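Local coordinates for periplasmic branched-chain amino acid-binding protein (Burkholderia mallei, PDB 3I09) that probably captures branched-chain amino acids or related small carboxylates in the periplasm for an ABC transporter, and holds acetoacetic acid in this crystal, at residues Gln112-Pro115 and Tyr116-His119; Ala282-Ser285 and Ser286-Tyr290; Phe363-Lys366 and Gln367-Arg370. All blocks are in the same frame, centred on the assembly; numbering follows the deposited sequence. Where two conformers were deposited one is given.

Interaction 1: Gln112-Pro115 and Tyr116-His119; sequences QCTP and YTVH
The hydroxyl of Thr114 touches both Tyr116 and Thr117, and it closes the turn that leads into strand 117-119. Tyr116 N donates to Thr114 OG1 at 2.9 Å with an N-H...O angle of 156°, the residue i to i+2 pattern that defines an ST turn. Thr114 OG1 in turn gives its proton to Thr117 OG1, 2.7 Å away, so one oxygen both accepts and donates. The two threonine side chains meet at about a right angle, and the Thr114 methyl CG2 lies 3.4 Å from Thr117 OG1. Thr117 presents its oxygen by setting OG1 beside the backbone N (chi1 -58°), and the same oxygen is also bonded to Asn88.

These side-chain bonds overlie a type I beta turn from Thr114 to Thr117, with Pro115 as its second residue. Water 1 joins the turn's ends, donating to Thr114 O at 2.8 Å and to Thr117 O at 2.7 Å. Within the turn the rings of Pro115 and Tyr116 pack, Pro115 CD lying 3.9 Å from Tyr116 CD2, while Pro115 O sits over a face of the tyrosine ring.

Asp303 holds Tyr116 OH, and Cys113 is tied to Cys371 by a disulfide. Strand 117-119 borders strand 97-100 at the edge of its sheet, with helix 81-94 against Thr114 and helix 302-309 against Tyr116 and Val118.

Interaction 2: Ala282-Ser285 and Ser286-Tyr290; sequences ADYS and SVTTY
Backbone bonds join Ala282-Ser285 to Ser286-Tyr290 as successive turns of one alpha-helix, each amide reaching the carbonyl four residues earlier. Thr288 N to Tyr284 O is the straightest, with an N-H...O angle of 172° at 3.1 Å. Ser286 N to Ala282 O is shorter, 2.8 Å, and Thr289 N to Ser285 O measures 2.9 Å. Val287 N to Asp283 O is the longest of the set at 3.3 Å.

Side-chain hydroxyls add to this pattern. Ser286 OG folds between its own backbone N and carbonyl carbon (chi1 70°), which turns it back along the helix to donate to Asp283 O at 2.9 Å. It approaches at a C=O...O angle of 116°, above the carbonyl plane, and Val287 N comes from the same face, so this carbonyl is gripped twice. The buried serine hydroxyl thereby finds a partner within its own helix. Ser285 OG and Thr289 OG1, one turn apart, are instead both bonded to Tyr120 OH, and Ser285 OG is also hydrogen-bonded to Asp316.

Contact with an aromatic ring is slight: Tyr284 CE1 comes 3.5 Å from Thr288 OG1, brought over with CG anti to the backbone N. The ring's far end is fixed by Asp35, and Trp264 meets it edge-to-face. The Asp283 carboxylate lies close to that of Asp21, a pairing of like charges that may raise the pKa of one of them.

Both segments belong to helix 278-297. Asp283, Tyr284 and Val287 bear on helix 22-36, while Tyr290 reaches strand 72-77 and, with Thr289, helix 302-309.

Interaction 3: Phe363-Lys366 and Gln367-Arg370; sequences FTTK and QETR
A tight turn brings the backbone of Thr365 over that of Glu368, their CA atoms 5.3 Å apart, and Glu368 N donates to Thr365 O at 3.1 Å with an N-H...O angle of 141°, from well above the carbonyl plane. The same amide makes a weak second bond to Thr365 OG1 at 3.3 Å. Thr365 can offer both oxygens to it because OG1 is folded between its own N and carbonyl carbon (chi1 68°). The side chains of Thr365 and Glu368 run alongside each other, pointing the same way, with OG1 3.1 Å from Glu368 CG.

Thr369 packs back on the turn through its methyl, CG2 lying 3.3 Å from Lys366 O, while its hydroxyl is bonded to Cys371 N. From the other arm the Thr364 methyl CG2 meets the Thr369 backbone, 3.7 Å from CA. The amide bonds thus hold the turn and the threonine methyls add packing on main chain, with the chains of Lys366, Gln367 and Glu368 exposed.

The Arg370 guanidinium forms salt bridges with Glu111 and Asp106. The loop follows helix 359-362: Phe363 packs on strand 329-338 and helix 124-137, and Thr364, Thr365 and Arg370 also rest on that helix.

Interactions 1 and 2 are buried, whereas interaction 3 lies at the surface. The first two both touch helix 302-309, interaction 1 through Tyr116 and Val118, interaction 2 through Thr289 and Tyr290, although their nearest atoms stay about 7 Å apart. Interactions 1 and 3 are linked covalently nearby: Cys113, within interaction 1, is disulfide-bonded to Cys371, next after 367-370, and the centres of the two interactions lie about 15 Å apart. Threonine or serine hydroxyls work in all three. In interaction 1 one hydroxyl relays bonds between residues and in interaction 2 one doubles a helical carbonyl's partners, while in interaction 3 the threonine hydroxyl gives only a weak bond beside a backbone one, and methyls pack on main chain.

Interaction 1: Gln112-Pro115 and Tyr116-His119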
loop_
_atom_site.group_PDB
_atom_site.type_symbol
_atom_site.label_atom_id
_atom_site.label_comp_id
_atom_site.label_asym_id
_atom_site.label_seq_id
_atom_site.Cartn_x
_atom_site.Cartn_y
_atom_site.Cartn_z
ATOM N N GLN A 112 -13.705 4.029 -9.208
ATOM C CA GLN A 112 -14.127 2.639 -9.132
ATOM C C GLN A 112 -14.524 2.214 -7.726
ATOM O O GLN A 112 -14.414 1.036 -7.366
ATOM C CB GLN A 112 -13.049 1.734 -9.738
ATOM C CG GLN A 112 -12.868 2.064 -11.232
ATOM C CD GLN A 112 -11.822 1.226 -11.965
ATOM O OE1 GLN A 112 -10.989 1.766 -12.728
ATOM N NE2 GLN A 112 -11.874 -0.072 -11.789
ATOM N N CYS A 113 -15.075 3.159 -6.950
ATOM C CA CYS A 113 -15.518 2.844 -5.608
ATOM C C CYS A 113 -16.721 1.904 -5.668
ATOM O O CYS A 113 -17.480 1.881 -6.657
ATOM C CB CYS A 113 -15.832 4.113 -4.825
ATOM S SG CYS A 113 -17.346 4.929 -5.374
ATOM N N THR A 114 -16.838 1.058 -4.661
ATOM C CA THR A 114 -17.945 0.104 -4.585
ATOM C C THR A 114 -18.407 0.046 -3.132
ATOM O O THR A 114 -17.669 0.435 -2.240
ATOM C CB THR A 114 -17.578 -1.331 -5.086
ATOM O OG1 THR A 114 -17.261 -2.188 -4.002
ATOM C CG2 THR A 114 -16.385 -1.343 -6.107
ATOM N N PRO A 115 -19.601 -0.457 -2.901
ATOM C CA PRO A 115 -20.106 -0.664 -1.569
ATOM C C PRO A 115 -19.510 -1.854 -0.834
ATOM O O PRO A 115 -19.825 -2.024 0.334
ATOM C CB PRO A 115 -21.597 -0.946 -1.788
ATOM C CG PRO A 115 -21.863 -0.657 -3.193
ATOM C CD PRO A 115 -20.582 -0.887 -3.910
ATOM N N TYR A 116 -18.650 -2.624 -1.506
ATOM C CA TYR A 116 -18.051 -3.822 -0.942
ATOM C C TYR A 116 -16.537 -3.752 -0.789
ATOM O O TYR A 116 -15.915 -4.784 -0.497
ATOM C CB TYR A 116 -18.441 -5.036 -1.819
ATOM C CG TYR A 116 -19.939 -5.227 -1.827
ATOM C CD1 TYR A 116 -20.579 -5.862 -0.767
ATOM C CD2 TYR A 116 -20.719 -4.674 -2.817
ATOM C CE1 TYR A 116 -21.959 -5.982 -0.726
ATOM C CE2 TYR A 116 -22.108 -4.810 -2.785
ATOM C CZ TYR A 116 -22.709 -5.447 -1.737
ATOM O OH TYR A 116 -24.083 -5.561 -1.708
ATOM N N THR A 117 -15.954 -2.556 -0.967
ATOM C CA THR A 117 -14.504 -2.385 -1.024
ATOM C C THR A 117 -14.000 -1.619 0.182
ATOM O O THR A 117 -14.588 -0.611 0.559
ATOM C CB THR A 117 -14.140 -1.633 -2.285
ATOM O OG1 THR A 117 -14.631 -2.377 -3.422
ATOM C CG2 THR A 117 -12.593 -1.395 -2.378
ATOM N N VAL A 118 -12.922 -2.103 0.781
ATOM C CA VAL A 118 -12.217 -1.374 1.798
ATOM C C VAL A 118 -10.777 -1.204 1.314
ATOM O O VAL A 118 -10.150 -2.193 0.917
ATOM C CB VAL A 118 -12.235 -2.131 3.130
ATOM C CG1 VAL A 118 -11.406 -1.383 4.198
ATOM C CG2 VAL A 118 -13.683 -2.316 3.579
ATOM N N HIS A 119 -10.257 0.031 1.389
ATOM C CA HIS A 119 -8.864 0.303 1.041
ATOM C C HIS A 119 -8.157 0.617 2.351
ATOM O O HIS A 119 -8.364 1.659 2.963
ATOM C CB HIS A 119 -8.755 1.426 -0.003
ATOM C CG HIS A 119 -7.470 1.385 -0.805
ATOM N ND1 HIS A 119 -7.128 2.375 -1.699
ATOM C CD2 HIS A 119 -6.502 0.443 -0.907
ATOM C CE1 HIS A 119 -5.968 2.083 -2.259
ATOM N NE2 HIS A 119 -5.563 0.912 -1.804
HETATM O O HOH W 1 -17.067 0.568 0.449
#

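Interaction 2: Ala282-Ser285 and Ser286-Tyr290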
loop_
_atom_site.group_PDB
_atom_site.type_symbol
_atom_site.label_atom_id
_atom_site.label_comp_id
_atom_site.label_asym_id
_atom_site.label_seq_id
_atom_site.Cartn_x
_atom_site.Cartn_y
_atom_site.Cartn_z
ATOM N N ALA A 282 -0.484 -4.424 8.084
ATOM C CA ALA A 282 -1.871 -4.144 7.648
ATOM C C ALA A 282 -2.651 -5.408 7.258
ATOM O O ALA A 282 -3.843 -5.513 7.564
ATOM C CB ALA A 282 -1.868 -3.152 6.505
ATOM N N ASP A 283 -1.979 -6.387 6.624
ATOM C CA ASP A 283 -2.603 -7.674 6.317
ATOM C C ASP A 283 -3.178 -8.319 7.587
ATOM O O ASP A 283 -4.350 -8.768 7.603
ATOM C CB ASP A 283 -1.605 -8.663 5.680
ATOM C CG ASP A 283 -1.182 -8.312 4.248
ATOM O OD1 ASP A 283 -1.926 -7.621 3.521
ATOM O OD2 ASP A 283 -0.052 -8.773 3.860
ATOM N N TYR A 284 -2.349 -8.405 8.635
ATOM C CA TYR A 284 -2.775 -8.970 9.908
ATOM C C TYR A 284 -3.945 -8.143 10.474
ATOM O O TYR A 284 -4.983 -8.702 10.855
ATOM C CB TYR A 284 -1.598 -9.044 10.881
ATOM C CG TYR A 284 -1.915 -9.564 12.267
ATOM C CD1 TYR A 284 -2.677 -8.826 13.148
ATOM C CD2 TYR A 284 -1.432 -10.805 12.702
ATOM C CE1 TYR A 284 -2.970 -9.297 14.434
ATOM C CE2 TYR A 284 -1.684 -11.269 14.007
ATOM C CZ TYR A 284 -2.485 -10.516 14.837
ATOM O OH TYR A 284 -2.769 -10.960 16.074
ATOM N N SER A 285 -3.800 -6.827 10.498
ATOM C CA SER A 285 -4.817 -5.968 11.114
ATOM C C SER A 285 -6.161 -6.063 10.402
ATOM O O SER A 285 -7.210 -6.065 11.028
ATOM C CB SER A 285 -4.335 -4.500 11.115
ATOM O OG SER A 285 -5.337 -3.610 11.578
ATOM N N SER A 286 -6.116 -6.096 9.076
ATOM C CA SER A 286 -7.326 -6.112 8.246
ATOM C C SER A 286 -8.106 -7.391 8.499
ATOM O O SER A 286 -9.342 -7.371 8.558
ATOM C CB SER A 286 -6.983 -5.957 6.738
ATOM O OG SER A 286 -6.342 -7.116 6.276
ATOM N N VAL A 287 -7.406 -8.514 8.720
ATOM C CA VAL A 287 -8.068 -9.782 9.032
ATOM C C VAL A 287 -8.727 -9.751 10.420
ATOM O O VAL A 287 -9.861 -10.186 10.595
ATOM C CB VAL A 287 -7.092 -10.984 8.844
ATOM C CG1 VAL A 287 -7.647 -12.296 9.431
ATOM C CG2 VAL A 287 -6.813 -11.129 7.309
ATOM N N THR A 288 -8.022 -9.219 11.402
ATOM C CA THR A 288 -8.608 -9.003 12.682
ATOM C C THR A 288 -9.886 -8.145 12.585
ATOM O O THR A 288 -10.912 -8.480 13.167
ATOM C CB THR A 288 -7.619 -8.365 13.659
ATOM O OG1 THR A 288 -6.408 -9.125 13.687
ATOM C CG2 THR A 288 -8.238 -8.321 15.040
ATOM N N THR A 289 -9.814 -7.069 11.818
ATOM C CA THR A 289 -10.960 -6.173 11.616
ATOM C C THR A 289 -12.140 -6.900 10.962
ATOM O O THR A 289 -13.284 -6.778 11.416
ATOM C CB THR A 289 -10.499 -4.940 10.844
ATOM O OG1 THR A 289 -9.556 -4.236 11.678
ATOM C CG2 THR A 289 -11.706 -4.055 10.442
ATOM N N TYR A 290 -11.883 -7.641 9.882
ATOM C CA TYR A 290 -12.930 -8.451 9.268
ATOM C C TYR A 290 -13.552 -9.435 10.265
ATOM O O TYR A 290 -14.771 -9.541 10.352
ATOM C CB TYR A 290 -12.376 -9.209 8.073
ATOM C CG TYR A 290 -13.352 -10.164 7.479
ATOM C CD1 TYR A 290 -14.379 -9.726 6.663
ATOM C CD2 TYR A 290 -13.264 -11.538 7.762
ATOM C CE1 TYR A 290 -15.305 -10.643 6.128
ATOM C CE2 TYR A 290 -14.173 -12.440 7.245
ATOM C CZ TYR A 290 -15.194 -11.978 6.438
ATOM O OH TYR A 290 -16.131 -12.838 5.927
#

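Interaction 3: Phe363-Lys366 and Gln367-Arg370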
loop_
_atom_site.group_PDB
_atom_site.type_symbol
_atom_site.label_atom_id
_atom_site.label_comp_id
_atom_site.label_asym_id
_atom_site.label_seq_id
_atom_site.Cartn_x
_atom_site.Cartn_y
_atom_site.Cartn_z
ATOM N N PHE A 363 -6.088 11.753 3.272
ATOM C CA PHE A 363 -6.775 11.113 2.163
ATOM C C PHE A 363 -7.674 12.083 1.381
ATOM O O PHE A 363 -7.809 13.266 1.736
ATOM C CB PHE A 363 -7.577 9.917 2.713
ATOM C CG PHE A 363 -6.700 8.827 3.291
ATOM C CD1 PHE A 363 -6.128 7.898 2.468
ATOM C CD2 PHE A 363 -6.421 8.776 4.659
ATOM C CE1 PHE A 363 -5.280 6.907 2.966
ATOM C CE2 PHE A 363 -5.580 7.795 5.177
ATOM C CZ PHE A 363 -5.027 6.855 4.360
ATOM N N THR A 364 -8.308 11.566 0.331
ATOM C CA THR A 364 -9.176 12.374 -0.539
ATOM C C THR A 364 -10.255 13.072 0.291
ATOM O O THR A 364 -10.893 12.436 1.130
ATOM C CB THR A 364 -9.857 11.470 -1.603
ATOM O OG1 THR A 364 -8.854 10.826 -2.406
ATOM C CG2 THR A 364 -10.775 12.277 -2.495
ATOM N N THR A 365 -10.449 14.378 0.064
ATOM C CA THR A 365 -11.473 15.127 0.767
ATOM C C THR A 365 -12.839 14.941 0.126
ATOM O O THR A 365 -12.954 14.601 -1.064
ATOM C CB THR A 365 -11.154 16.658 0.795
ATOM O OG1 THR A 365 -11.248 17.201 -0.536
ATOM C CG2 THR A 365 -9.773 16.931 1.369
ATOM N N LYS A 366 -13.881 15.176 0.914
ATOM C CA LYS A 366 -15.230 15.105 0.388
ATOM C C LYS A 366 -15.427 15.973 -0.835
ATOM O O LYS A 366 -16.107 15.573 -1.742
ATOM C CB LYS A 366 -16.262 15.510 1.445
ATOM C CG LYS A 366 -17.674 15.146 1.076
ATOM C CD LYS A 366 -18.623 15.329 2.274
ATOM C CE LYS A 366 -20.066 15.102 1.890
ATOM N NZ LYS A 366 -21.008 15.913 2.716
ATOM N N GLN A 367 -14.854 17.170 -0.841
ATOM C CA GLN A 367 -15.047 18.103 -1.928
ATOM C C GLN A 367 -14.357 17.657 -3.218
ATOM O O GLN A 367 -14.810 18.028 -4.299
ATOM C CB GLN A 367 -14.569 19.513 -1.537
ATOM C CG GLN A 367 -15.427 20.150 -0.433
ATOM C CD GLN A 367 -15.210 19.521 0.976
ATOM O OE1 GLN A 367 -14.161 18.890 1.262
ATOM N NE2 GLN A 367 -16.216 19.696 1.864
ATOM N N GLU A 368 -13.301 16.851 -3.106
ATOM C CA GLU A 368 -12.505 16.468 -4.262
ATOM C C GLU A 368 -12.757 15.023 -4.707
ATOM O O GLU A 368 -12.165 14.564 -5.680
ATOM C CB GLU A 368 -11.008 16.671 -3.964
ATOM C CG GLU A 368 -10.627 18.113 -3.438
ATOM C CD GLU A 368 -10.789 19.237 -4.476
ATOM O OE1 GLU A 368 -10.401 19.039 -5.650
ATOM O OE2 GLU A 368 -11.289 20.337 -4.117
ATOM N N THR A 369 -13.621 14.309 -4.007
ATOM C CA THR A 369 -13.871 12.910 -4.323
ATOM C C THR A 369 -14.411 12.689 -5.732
ATOM O O THR A 369 -15.198 13.496 -6.236
ATOM C CB THR A 369 -14.879 12.283 -3.357
ATOM O OG1 THR A 369 -14.885 10.865 -3.523
ATOM C CG2 THR A 369 -16.310 12.882 -3.560
ATOM N N ARG A 370 -14.014 11.584 -6.340
ATOM C CA ARG A 370 -14.631 11.115 -7.594
ATOM C C ARG A 370 -15.481 9.865 -7.335
ATOM O O ARG A 370 -15.903 9.153 -8.272
ATOM C CB ARG A 370 -13.559 10.891 -8.676
ATOM C CG ARG A 370 -12.623 12.127 -8.900
ATOM C CD ARG A 370 -11.305 12.097 -8.128
ATOM N NE ARG A 370 -10.528 10.932 -8.506
ATOM C CZ ARG A 370 -9.456 10.469 -7.867
ATOM N NH1 ARG A 370 -8.956 11.080 -6.786
ATOM N NH2 ARG A 370 -8.865 9.382 -8.329
#